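Local structure of ATP synthase epsilon chain (Caldalkalibacillus thermarum TA2.A1, 5IK2) at residues 8-11 with 12-15; 82-85 with 86-89. The protein probably takes part in making ATP from ADP as the epsilon subunit of a proton-driven rotary synthase, and binds ATP. The protein carries 2 engineered substitutions. All blocks are in the same frame, centred on the assembly; numbering follows the deposited sequence.

Contact 1. Residues 8-11 with 12-15; sequences IVTP and ERKV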
loop_
_atom_site.group_PDB
_atom_site.type_symbol
_atom_site.label_atom_id
_atom_site.label_comp_id
_atom_site.label_asym_id
_atom_site.label_seq_id
_atom_site.Cartn_x
_atom_site.Cartn_y
_atom_site.Cartn_z
ATOM N N ILE H 8 61.102 -2.566 20.994
ATOM C CA ILE H 8 60.432 -3.787 21.449
ATOM C C ILE H 8 59.179 -3.948 20.592
ATOM O O ILE H 8 58.304 -3.081 20.598
ATOM C CB ILE H 8 60.075 -3.729 22.952
ATOM C CG1 ILE H 8 61.360 -3.742 23.791
ATOM C CG2 ILE H 8 59.169 -4.900 23.344
ATOM C CD1 ILE H 8 61.174 -3.344 25.238
ATOM N N VAL H 9 59.106 -5.065 19.867
ATOM C CA VAL H 9 58.102 -5.288 18.824
ATOM C C VAL H 9 57.473 -6.685 18.978
ATOM O O VAL H 9 58.112 -7.608 19.486
ATOM C CB VAL H 9 58.758 -5.112 17.426
ATOM C CG1 VAL H 9 57.824 -5.520 16.291
ATOM C CG2 VAL H 9 59.217 -3.669 17.241
ATOM N N THR H 10 56.210 -6.809 18.565
ATOM C CA THR H 10 55.520 -8.099 18.438
ATOM C C THR H 10 55.148 -8.304 16.958
ATOM O O THR H 10 55.391 -7.413 16.142
ATOM C CB THR H 10 54.261 -8.155 19.341
ATOM O OG1 THR H 10 53.234 -7.308 18.808
ATOM C CG2 THR H 10 54.588 -7.720 20.763
ATOM N N PRO H 11 54.568 -9.472 16.599
ATOM C CA PRO H 11 54.074 -9.646 15.222
ATOM C C PRO H 11 53.035 -8.617 14.747
ATOM O O PRO H 11 52.940 -8.364 13.542
ATOM C CB PRO H 11 53.443 -11.041 15.255
ATOM C CG PRO H 11 54.221 -11.770 16.284
ATOM C CD PRO H 11 54.569 -10.753 17.332
ATOM N N GLU H 12 52.290 -8.024 15.681
ATOM C CA GLU H 12 51.140 -7.175 15.353
ATOM C C GLU H 12 51.371 -5.663 15.521
ATOM O O GLU H 12 50.709 -4.875 14.843
ATOM C CB GLU H 12 49.878 -7.632 16.118
ATOM C CG GLU H 12 50.018 -7.817 17.630
ATOM C CD GLU H 12 50.469 -9.210 18.074
ATOM O OE1 GLU H 12 50.410 -10.174 17.281
ATOM O OE2 GLU H 12 50.892 -9.340 19.243
ATOM N N ARG H 13 52.297 -5.254 16.393
ATOM C CA ARG H 13 52.551 -3.823 16.640
ATOM C C ARG H 13 53.923 -3.535 17.257
ATOM O O ARG H 13 54.604 -4.442 17.742
ATOM C CB ARG H 13 51.465 -3.250 17.561
ATOM C CG ARG H 13 51.554 -3.744 19.000
ATOM C CD ARG H 13 50.224 -3.656 19.731
ATOM N NE ARG H 13 50.331 -4.201 21.086
ATOM C CZ ARG H 13 50.860 -3.571 22.137
ATOM N NH1 ARG H 13 51.349 -2.333 22.033
ATOM N NH2 ARG H 13 50.901 -4.189 23.316
ATOM N N LYS H 14 54.304 -2.257 17.235
ATOM C CA LYS H 14 55.470 -1.757 17.964
ATOM C C LYS H 14 55.026 -1.302 19.352
ATOM O O LYS H 14 54.067 -0.541 19.476
ATOM C CB LYS H 14 56.123 -0.593 17.221
ATOM C CG LYS H 14 56.671 -0.967 15.853
ATOM C CD LYS H 14 57.621 0.097 15.328
ATOM C CE LYS H 14 58.217 -0.297 13.985
ATOM N NZ LYS H 14 59.230 0.693 13.525
ATOM N N VAL H 15 55.738 -1.763 20.380
ATOM C CA VAL H 15 55.356 -1.555 21.783
ATOM C C VAL H 15 56.163 -0.434 22.437
ATOM O O VAL H 15 55.593 0.416 23.121
ATOM C CB VAL H 15 55.521 -2.860 22.597
ATOM C CG1 VAL H 15 55.060 -2.670 24.041
ATOM C CG2 VAL H 15 54.757 -3.996 21.926
#

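Contact 2. Residues 82-85 with 86-89; sequences AELP and EEIA. Engineered in segment 86-89: Ala89 (natural residue Asp).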
loop_
_atom_site.group_PDB
_atom_site.type_symbol
_atom_site.label_atom_id
_atom_site.label_comp_id
_atom_site.label_asym_id
_atom_site.label_seq_id
_atom_site.Cartn_x
_atom_site.Cartn_y
_atom_site.Cartn_z
ATOM N N ALA H 82 54.321 -8.408 24.230
ATOM C CA ALA H 82 55.038 -7.342 24.930
ATOM C C ALA H 82 54.033 -6.267 25.344
ATOM O O ALA H 82 53.304 -5.750 24.496
ATOM C CB ALA H 82 56.121 -6.756 24.039
ATOM N N GLU H 83 53.976 -5.954 26.639
ATOM C CA GLU H 83 53.049 -4.942 27.152
ATOM C C GLU H 83 53.705 -4.024 28.176
ATOM O O GLU H 83 54.437 -4.483 29.054
ATOM C CB GLU H 83 51.822 -5.594 27.799
ATOM C CG GLU H 83 50.957 -6.437 26.864
ATOM C CD GLU H 83 51.254 -7.930 26.898
ATOM O OE1 GLU H 83 52.001 -8.402 27.782
ATOM O OE2 GLU H 83 50.714 -8.646 26.030
ATOM N N LEU H 84 53.416 -2.726 28.058
ATOM C CA LEU H 84 53.711 -1.741 29.102
ATOM C C LEU H 84 52.699 -1.940 30.242
ATOM O O LEU H 84 51.660 -2.568 30.027
ATOM C CB LEU H 84 53.587 -0.321 28.538
ATOM C CG LEU H 84 54.514 0.066 27.380
ATOM C CD1 LEU H 84 53.950 1.258 26.620
ATOM C CD2 LEU H 84 55.917 0.363 27.884
ATOM N N PRO H 85 52.985 -1.407 31.454
ATOM C CA PRO H 85 52.082 -1.623 32.602
ATOM C C PRO H 85 50.617 -1.234 32.363
ATOM O O PRO H 85 49.715 -1.988 32.735
ATOM C CB PRO H 85 52.693 -0.737 33.696
ATOM C CG PRO H 85 54.131 -0.627 33.332
ATOM C CD PRO H 85 54.129 -0.555 31.834
ATOM N N GLU H 86 50.401 -0.079 31.733
ATOM C CA GLU H 86 49.051 0.457 31.492
ATOM C C GLU H 86 48.163 -0.377 30.552
ATOM O O GLU H 86 46.936 -0.303 30.647
ATOM C CB GLU H 86 49.109 1.919 30.994
ATOM C CG GLU H 86 49.735 2.149 29.612
ATOM C CD GLU H 86 51.188 2.607 29.650
ATOM O OE1 GLU H 86 51.930 2.217 30.582
ATOM O OE2 GLU H 86 51.595 3.352 28.729
ATOM N N GLU H 87 48.773 -1.161 29.660
ATOM C CA GLU H 87 48.027 -1.928 28.645
ATOM C C GLU H 87 47.957 -3.449 28.920
ATOM O O GLU H 87 47.794 -4.243 27.988
ATOM C CB GLU H 87 48.579 -1.618 27.237
ATOM C CG GLU H 87 49.977 -2.149 26.925
ATOM C CD GLU H 87 50.636 -1.477 25.723
ATOM O OE1 GLU H 87 49.957 -0.758 24.958
ATOM O OE2 GLU H 87 51.855 -1.671 25.540
ATOM N N ILE H 88 48.042 -3.834 30.198
ATOM C CA ILE H 88 47.928 -5.232 30.634
ATOM C C ILE H 88 46.557 -5.455 31.276
ATOM O O ILE H 88 46.165 -4.708 32.176
ATOM C CB ILE H 88 49.037 -5.596 31.655
ATOM C CG1 ILE H 88 50.407 -5.617 30.964
ATOM C CG2 ILE H 88 48.771 -6.951 32.315
ATOM C CD1 ILE H 88 51.586 -5.523 31.912
ATOM N N ALA H 89 45.845 -6.486 30.820
ATOM C CA ALA H 89 44.584 -6.904 31.444
ATOM C C ALA H 89 44.884 -7.701 32.721
ATOM O O ALA H 89 45.298 -8.862 32.652
ATOM C CB ALA H 89 43.754 -7.729 30.469
#

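Contact 1. Residues 8-11 with 12-15
The carboxylate of Glu12 folds back on Thr10 and Pro11. Glu12 OE2 lies 3.1 Å from Thr10 OG1, close enough for a weak hydrogen bond if the hydroxyl turns its proton that way, while OE1 lies 3.7 Å from CB of Pro11, alongside the ring. The guanidinium of Arg13 has the methyl Val15 CG2 over one face, lying over the border of the group rather than its centre, and NH2 makes a long, weak ion pair with Glu87. Glu12 reaches back because CG stands between its own N and carbonyl carbon (chi1 51°) and the chain then bends sharply at chi2. Thr10 brings its hydroxyl to the turn in the same way, chi1 72°, and OG1 faces the amides of both Glu12 and Arg13, each at 3.3 Å from OG1 and each a weak bond; the first makes this an ST turn. Backbone bonds close the beta hairpin of strands 4-9 and 14-17, part of the N-terminal beta-sandwich domain: Thr10 N to Arg13 O is almost straight, 174°, and Val15 N reaches Ile8 O at 2.9 Å. Between them Val9 and Lys14 form an antiparallel non-hydrogen-bonded pair, with Val9 CG2 4.0 Å from Lys14 CG, before the lysine runs on away from the hairpin. On the opposite face, Thr10 CG2 meets Val15 CG2 at about a right angle, 3.9 Å apart, and both side chains pack on Ala82 of strand 81-83. With an alanine in place of Glu12, the Thr10 hydroxyl would probably lose its carboxylate neighbour, and the backbone of another protein chain its weak hydrogen bond to OE1. Pro11 packs on an aromatic side chain of that same chain, at the tip of the hairpin.

Contact 2. Residues 82-85 with 86-89
Glu87 and Leu84 approach each other at a slant, and their two hydrogen bonds form a reciprocal pair. The carboxylate oxygen OE2 of Glu87 accepts the amide of Leu84, 3.1 Å from OE2 to Leu84 N and nearly straight at 174°, met on the anti side of the carboxylate. In return Glu87 N donates to Leu84 O at 3.2 Å, but from well above the carbonyl plane. The glutamate gets there because its CG lies between N and the carbonyl carbon (chi1 70°) and the chain is extended from there on. Glu86 runs beside Leu84 and points the same way, its OE1 3.7 Å from Leu84 CB. Ile88 lays CG1 against Glu83 CB, 3.5 Å away, and against the carbonyl oxygen of Leu84. Its side chain also packs on helix 114-133, as does Pro85. The polar end of Glu83 is engaged by Arg127 of that helix, in a salt bridge from OE2. Both are residues at which ATP is seen to bind in a structure of this protein, though no nucleotide is bound to this chain. The chain leads on to Ala89, an engineered replacement for aspartate at the N-cap of helix 90-104. Residues 84-87 thus form a type I beta turn at the junction where the beta-sandwich passes into the two-helix C-terminal domain of epsilon subunits.

Followed from the N terminus, the chain meets contact 1 first: strand 4-9 turns back through residues 10-13 into strand 14-17, closing a short hairpin. Much later, contact 2 closes the turn 84-87 just after strand 81-83, ahead of helix 90-104. The two lie in series, neither nesting nor crossing, yet in space their centres are about 12 Å apart and they touch. They meet where Arg13 of the hairpin comes near Ala82 O and Glu87 OE2. The hairpin thus lies beside the exit from the beta-sandwich, and the first strands of the sheet sit next to the linker to the C-terminal helices.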